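Local coordinates for protein AxyAgu115A (Amphibacillus xylanus NBRC 15112, PDB 6NPS) that probably removes alpha-linked glucuronic acid side groups from xylan, as a family GH115 alpha-glucuronidase working alongside alpha-arabinofuranosidases, at residues V529-E537 with S669-S677; A595-N603 with T703-K711. The protein carries 3 engineered substitutions. All blocks are in the same frame, centred on the assembly; numbering follows the deposited sequence.

Contact 1 of 2, residues V529-E537 with S669-S677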
# COMPACT_ATOMS: atom_id res chain seq x y z
N VAL A 529 4.22 10.19 -6.50
CA VAL A 529 5.33 10.55 -7.38
C VAL A 529 6.25 11.50 -6.64
O VAL A 529 7.44 11.23 -6.44
CB VAL A 529 4.80 11.14 -8.70
CG1 VAL A 529 5.93 11.73 -9.53
CG2 VAL A 529 4.01 9.99 -9.48
N TYR A 530 5.69 12.60 -6.17
CA TYR A 530 6.37 13.48 -5.22
C TYR A 530 6.17 12.92 -3.80
O TYR A 530 5.13 12.35 -3.48
CB TYR A 530 5.78 14.89 -5.26
CG TYR A 530 6.08 15.64 -6.53
CD1 TYR A 530 5.35 15.37 -7.71
CD2 TYR A 530 7.08 16.63 -6.56
CE1 TYR A 530 5.63 16.05 -8.88
CE2 TYR A 530 7.35 17.34 -7.73
CZ TYR A 530 6.62 17.04 -8.88
OH TYR A 530 6.87 17.70 -10.05
N HIS A 531 7.19 13.06 -2.96
CA HIS A 531 7.03 12.51 -1.63
C HIS A 531 6.08 13.40 -0.83
O HIS A 531 6.14 14.62 -0.93
CB HIS A 531 8.38 12.40 -0.92
CG HIS A 531 8.34 11.47 0.25
ND1 HIS A 531 7.95 11.89 1.50
CD2 HIS A 531 8.55 10.14 0.34
CE1 HIS A 531 7.95 10.86 2.33
NE2 HIS A 531 8.31 9.78 1.65
N PRO A 532 5.19 12.81 -0.03
CA PRO A 532 4.23 13.63 0.72
C PRO A 532 4.88 14.62 1.69
O PRO A 532 4.29 15.68 1.93
CB PRO A 532 3.39 12.59 1.49
CG PRO A 532 3.63 11.35 0.83
CD PRO A 532 5.01 11.39 0.21
N VAL A 533 6.05 14.31 2.27
CA VAL A 533 6.66 15.21 3.26
C VAL A 533 8.13 15.58 2.99
O VAL A 533 8.55 16.70 3.32
CB VAL A 533 6.54 14.64 4.71
CG1 VAL A 533 5.08 14.55 5.18
CG2 VAL A 533 7.26 13.28 4.89
N ASN A 534 8.94 14.67 2.42
CA ASN A 534 10.40 14.87 2.45
C ASN A 534 10.82 16.10 1.65
O ASN A 534 10.31 16.34 0.55
CB ASN A 534 11.11 13.64 1.87
CG ASN A 534 11.08 12.46 2.80
OD1 ASN A 534 10.99 12.62 4.04
ND2 ASN A 534 11.21 11.28 2.25
N TYR A 535 11.74 16.89 2.25
CA TYR A 535 12.34 18.12 1.71
C TYR A 535 11.31 19.19 1.40
O TYR A 535 11.60 20.11 0.66
CB TYR A 535 13.22 17.85 0.45
CG TYR A 535 14.19 16.70 0.65
CD1 TYR A 535 15.32 16.84 1.47
CD2 TYR A 535 13.96 15.47 0.05
CE1 TYR A 535 16.20 15.76 1.68
CE2 TYR A 535 14.82 14.41 0.24
CZ TYR A 535 15.94 14.56 1.05
OH TYR A 535 16.78 13.49 1.22
N HIS A 536 10.08 19.07 1.91
CA HIS A 536 9.02 20.04 1.59
C HIS A 536 8.69 20.08 0.10
O HIS A 536 8.17 21.10 -0.38
CB HIS A 536 9.36 21.48 2.04
CG HIS A 536 9.85 21.58 3.46
ND1 HIS A 536 8.99 21.71 4.53
CD2 HIS A 536 11.11 21.60 3.97
CE1 HIS A 536 9.70 21.79 5.65
NE2 HIS A 536 10.99 21.72 5.34
N GLU A 537 8.97 19.03 -0.67
CA GLU A 537 8.77 19.16 -2.12
C GLU A 537 7.29 19.26 -2.46
O GLU A 537 6.91 20.10 -3.28
CB GLU A 537 9.50 18.05 -2.92
CG GLU A 537 9.01 16.59 -2.82
CD GLU A 537 9.82 15.59 -3.72
OE1 GLU A 537 10.92 15.97 -4.25
OE2 GLU A 537 9.38 14.42 -3.87
N SER A 669 5.36 15.79 14.76
CA SER A 669 6.12 15.46 13.57
C SER A 669 7.03 16.61 13.17
O SER A 669 6.69 17.78 13.37
CB SER A 669 5.18 15.08 12.41
OG SER A 669 4.27 16.14 12.08
N ILE A 670 8.20 16.28 12.64
CA ILE A 670 9.19 17.28 12.25
C ILE A 670 8.89 17.69 10.81
O ILE A 670 8.85 16.83 9.92
CB ILE A 670 10.62 16.72 12.35
CG1 ILE A 670 10.89 16.14 13.75
CG2 ILE A 670 11.66 17.81 11.93
CD1 ILE A 670 10.54 17.13 14.87
N ASP A 671 8.70 18.97 10.56
CA ASP A 671 8.26 19.34 9.21
C ASP A 671 9.38 19.05 8.20
O ASP A 671 10.56 19.19 8.51
CB ASP A 671 7.84 20.81 9.18
CG ASP A 671 6.62 21.09 10.07
OD1 ASP A 671 6.07 20.14 10.67
OD2 ASP A 671 6.23 22.27 10.19
N GLY A 672 9.00 18.60 7.01
CA GLY A 672 9.95 18.28 5.97
C GLY A 672 10.56 16.89 6.03
O GLY A 672 11.45 16.60 5.22
N THR A 673 10.12 16.03 6.96
CA THR A 673 10.69 14.69 7.18
C THR A 673 9.57 13.72 7.57
O THR A 673 8.43 14.13 7.85
CB THR A 673 11.71 14.66 8.34
OG1 THR A 673 11.00 14.71 9.58
CG2 THR A 673 12.71 15.87 8.31
N GLU A 674 9.90 12.44 7.67
CA GLU A 674 8.98 11.43 8.16
C GLU A 674 9.10 11.19 9.66
O GLU A 674 8.46 10.27 10.18
CB GLU A 674 9.21 10.09 7.45
CG GLU A 674 9.01 10.21 5.94
CD GLU A 674 9.27 8.90 5.18
OE1 GLU A 674 10.44 8.55 4.92
OE2 GLU A 674 8.27 8.25 4.83
N LEU A 675 9.93 11.96 10.35
CA LEU A 675 10.17 11.74 11.77
C LEU A 675 8.94 12.12 12.57
O LEU A 675 8.47 13.25 12.48
CB LEU A 675 11.37 12.56 12.23
CG LEU A 675 12.71 12.18 11.60
CD1 LEU A 675 13.68 13.34 11.77
CD2 LEU A 675 13.25 10.92 12.24
N ARG A 676 8.45 11.21 13.42
CA ARG A 676 7.23 11.51 14.15
C ARG A 676 7.16 10.68 15.42
O ARG A 676 7.84 9.65 15.55
CB ARG A 676 5.98 11.28 13.27
CG ARG A 676 5.68 9.77 12.96
CD ARG A 676 5.41 9.62 11.49
NE ARG A 676 5.52 8.23 11.13
CZ ARG A 676 5.82 7.79 9.92
NH1 ARG A 676 6.02 8.66 8.93
NH2 ARG A 676 5.88 6.49 9.70
N SER A 677 6.32 11.12 16.35
CA SER A 677 6.25 10.34 17.58
C SER A 677 4.99 10.71 18.34
O SER A 677 4.59 11.88 18.36
CB SER A 677 7.49 10.59 18.47
OG SER A 677 7.31 10.00 19.76
O HOH W 1 9.31 7.30 2.05
O HOH W 2 12.23 11.90 6.15
O HOH W 3 13.61 14.75 4.48
O HOH W 4 12.94 19.90 6.96
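The ring of H536 lies flat against G672, whose CA sits 3.7 Å from the ring centroid, over the face, in a CH-pi contact. The H531 ring is packed differently: P532 CD rests on one face and the N534 amide nitrogen ND2 lies over the centre of the other, while E674 approaches the ring edge in plane, its OE2 3.5 Å from H531 NE2. The carboxylate stands nearly upright to the ring, the planes 82° apart, and water 1 links NE2 to OE2. With CG anti to the backbone N (chi1 -162°), H531 turns ND1 back over its own loop, where it accepts the N-H groups of V533, at 3.2 Å from V533 N, and N534, both somewhat out of the ring plane. A leucine here would probably leave those two N-H groups without their acceptor and E674 without its water-linked mate. G672 takes the third position of a type II turn from I670 to T673; at its backbone angles a CB would be jammed against D671 O and would also run into H536 NE2, so glycine suits the place. Its carbonyl O takes the one direct hydrogen bond between the segments, from Y535 N at 3.0 Å. Water 2 connects N534 OD1 to E674 N, and V533 CG2 presses on T673 O at 3.3 Å. T673, which turns its side chain away, uses OG1 in an ST turn to L675 N. N534 ND2 and Y535 OH bond N955 O and A954 O near the C terminus. H536 is the N-cap of helix 537-558, Y593 of helix 564-596 packs on V533 and E674, and the turn joins strand 666-670 to the outermost strand 676-677 of a five-stranded antiparallel sheet.

Contact 2 of 2, residues A595-N603 with T703-K711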
# COMPACT_ATOMS: atom_id res chain seq x y z
N ALA A 595 -3.57 9.73 6.60
CA ALA A 595 -4.53 8.70 7.02
C ALA A 595 -3.84 7.47 7.61
O ALA A 595 -4.36 6.87 8.55
CB ALA A 595 -5.42 8.29 5.85
N GLN A 596 -2.64 7.12 7.12
CA GLN A 596 -1.86 6.03 7.70
C GLN A 596 -1.39 6.34 9.11
O GLN A 596 -0.97 5.42 9.85
CB GLN A 596 -0.63 5.74 6.83
CG GLN A 596 -1.01 5.12 5.45
CD GLN A 596 0.08 5.32 4.37
OE1 GLN A 596 1.02 6.11 4.53
NE2 GLN A 596 -0.05 4.58 3.26
N LEU A 597 -1.44 7.60 9.52
CA LEU A 597 -1.12 7.97 10.89
C LEU A 597 -2.38 8.22 11.73
O LEU A 597 -2.25 8.66 12.88
CB LEU A 597 -0.22 9.22 10.90
CG LEU A 597 1.08 9.10 10.08
CD1 LEU A 597 1.76 10.46 9.79
CD2 LEU A 597 2.03 8.14 10.78
N ASN A 598 -3.57 7.93 11.20
CA ASN A 598 -4.87 8.14 11.85
C ASN A 598 -5.05 9.62 12.22
O ASN A 598 -5.61 9.95 13.28
CB ASN A 598 -5.02 7.29 13.12
CG ASN A 598 -6.49 6.83 13.40
OD1 ASN A 598 -6.81 5.71 13.05
ND2 ASN A 598 -7.35 7.67 14.00
N LEU A 599 -4.51 10.52 11.41
CA LEU A 599 -4.64 11.96 11.68
C LEU A 599 -5.99 12.46 11.17
O LEU A 599 -6.33 12.26 10.00
CB LEU A 599 -3.52 12.75 10.99
CG LEU A 599 -2.11 12.47 11.48
CD1 LEU A 599 -1.20 13.48 10.84
CD2 LEU A 599 -2.01 12.53 13.01
N ILE A 600 -6.74 13.15 12.01
CA ILE A 600 -8.07 13.63 11.62
C ILE A 600 -7.99 14.56 10.42
O ILE A 600 -8.91 14.59 9.59
CB ILE A 600 -8.77 14.36 12.79
CG1 ILE A 600 -8.66 13.56 14.10
CG2 ILE A 600 -10.22 14.65 12.46
CD1 ILE A 600 -9.42 12.26 14.07
N GLU A 601 -6.89 15.30 10.28
CA GLU A 601 -6.73 16.23 9.16
C GLU A 601 -6.74 15.53 7.80
O GLU A 601 -6.95 16.20 6.78
CB GLU A 601 -5.44 17.02 9.31
CG GLU A 601 -4.18 16.23 9.00
CD GLU A 601 -2.89 17.00 9.33
OE1 GLU A 601 -2.66 17.30 10.53
OE2 GLU A 601 -2.12 17.29 8.38
N ALA A 602 -6.55 14.20 7.76
CA ALA A 602 -6.75 13.48 6.50
C ALA A 602 -8.12 13.75 5.89
O ALA A 602 -8.25 13.82 4.66
CB ALA A 602 -6.60 11.98 6.74
N ASN A 603 -9.15 13.88 6.71
CA ASN A 603 -10.50 13.90 6.17
C ASN A 603 -10.75 15.17 5.36
O ASN A 603 -11.35 15.13 4.27
CB ASN A 603 -11.49 13.70 7.32
CG ASN A 603 -11.39 12.29 7.92
OD1 ASN A 603 -10.73 11.42 7.35
ND2 ASN A 603 -12.01 12.08 9.07
N THR A 703 5.04 20.04 13.90
CA THR A 703 3.59 20.10 13.96
C THR A 703 3.10 19.15 15.03
O THR A 703 3.72 18.11 15.30
CB THR A 703 3.00 19.76 12.57
OG1 THR A 703 3.51 20.72 11.63
CG2 THR A 703 1.47 19.83 12.54
N ILE A 704 2.00 19.54 15.67
CA ILE A 704 1.27 18.70 16.62
C ILE A 704 -0.14 18.49 16.04
O ILE A 704 -0.81 19.46 15.69
CB ILE A 704 1.19 19.36 18.01
CG1 ILE A 704 2.58 19.74 18.51
CG2 ILE A 704 0.48 18.44 19.04
CD1 ILE A 704 2.53 20.73 19.67
N SER A 705 -0.58 17.21 15.95
CA SER A 705 -1.78 16.83 15.23
C SER A 705 -2.66 15.91 16.06
O SER A 705 -2.17 14.98 16.72
CB SER A 705 -1.47 16.10 13.92
OG SER A 705 -0.66 16.90 13.11
N SER A 706 -3.97 16.12 15.92
CA SER A 706 -4.99 15.28 16.55
C SER A 706 -5.13 13.92 15.84
O SER A 706 -5.20 13.84 14.61
CB SER A 706 -6.35 15.97 16.49
OG SER A 706 -6.35 17.17 17.23
N VAL A 707 -5.28 12.88 16.64
CA VAL A 707 -5.72 11.57 16.16
C VAL A 707 -7.06 11.19 16.72
O VAL A 707 -7.63 10.19 16.29
CB VAL A 707 -4.70 10.46 16.49
CG1 VAL A 707 -3.38 10.75 15.80
CG2 VAL A 707 -4.53 10.35 17.98
N SER A 708 -7.57 11.93 17.70
CA SER A 708 -8.88 11.68 18.30
C SER A 708 -9.76 12.92 18.16
O SER A 708 -9.29 14.00 17.78
CB SER A 708 -8.73 11.31 19.78
OG SER A 708 -8.52 12.55 20.46
N GLU A 709 -11.03 12.78 18.52
CA GLU A 709 -11.94 13.92 18.59
C GLU A 709 -12.07 14.48 20.00
O GLU A 709 -13.01 15.22 20.28
CB GLU A 709 -13.30 13.53 18.02
CG GLU A 709 -13.43 13.95 16.56
CD GLU A 709 -14.62 13.32 15.85
OE1 GLU A 709 -14.69 13.44 14.60
OE2 GLU A 709 -15.48 12.73 16.54
N LYS A 710 -11.12 14.18 20.88
CA LYS A 710 -11.11 14.64 22.27
C LYS A 710 -10.20 15.85 22.41
O LYS A 710 -9.28 16.07 21.62
CB LYS A 710 -10.64 13.52 23.20
CG LYS A 710 -11.77 12.69 23.75
CD LYS A 710 -11.82 11.34 23.13
CE LYS A 710 -12.83 10.45 23.85
NZ LYS A 710 -13.16 9.23 23.07
N LYS A 711 -10.45 16.64 23.45
CA LYS A 711 -9.54 17.76 23.66
C LYS A 711 -8.24 17.23 24.23
O LYS A 711 -8.23 16.35 25.12
CB LYS A 711 -10.18 18.85 24.55
CG LYS A 711 -10.92 18.37 25.77
CD LYS A 711 -9.97 18.16 26.95
CE LYS A 711 -10.69 17.61 28.19
NZ LYS A 711 -9.77 16.79 29.04
O HOH W 5 -5.09 15.86 12.65
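Buried against V707, the backbone O of N598 has no hydrogen-bonding partner anywhere in the model; V707 CA, 3.3 Å from N598 O, offers a CA-H...O contact instead. N598 is the C-prime residue of a Schellman motif that ends helix 564-596, and its positive phi (59°) is one that asparagine tolerates better than most residues. The chain then passes along the end of strand 700-706 before entering helix 601-629. Here I600 N donates to S706 O over 3.1 Å in a nearly straight bond (164°). The same oxygen accepts a hydrogen bond from water 5, which in turn accepts from E601 N, and meets the CA-H of L599, so three donors of unequal strength surround it. Apolar side chains fill in around this backbone link. L599 CD2 lies 3.6 Å from V707 CG1 and almost as near S705 CB, the leucine and valine crossing obliquely; a serine suits that spot because it is small enough for the leucine branch to pack against its CB. On the other flank I600 points toward the strand, CG1 anti to the carbonyl carbon (chi1 -46°), which carries CD1 to 3.5 Å from V707 O. N598 ND2 makes a weak hydrogen bond to V707 O and a stronger one to L659 O, while its OD1 accepts from N652 N of the second subunit, so both ends of one amide are used where two chains meet. V707 also pairs through its backbone with V661, and L667 of strand 666-670 packs on L599. E601, its CG between backbone N and carbonyl carbon, reaches back along the strand to place OE1 3.3 Å from S705 OG, a hydrogen bond that is weak and also unsettled, the hydroxyl's one proton having another acceptor within reach.

Followed from the N terminus, the chain passes 529-537, then 595-603, 669-677 and 703-711, so the segments alternate and the two contacts cross without nesting. Contact 1 closes a mainly helical loop of 131 residues, which includes the first segment of contact 2; contact 2 closes one of 99 residues, which includes the second segment of contact 1. Together they fasten the ends of helices 537-558, 564-596 and 601-629 to one antiparallel sheet, in which strands 666-670 and 700-706 are neighbours. The contacts, centred 16 Å apart, also touch directly: D671 OD1 and T703 OG1 are hydrogen-bonded, and R676 packs against L597.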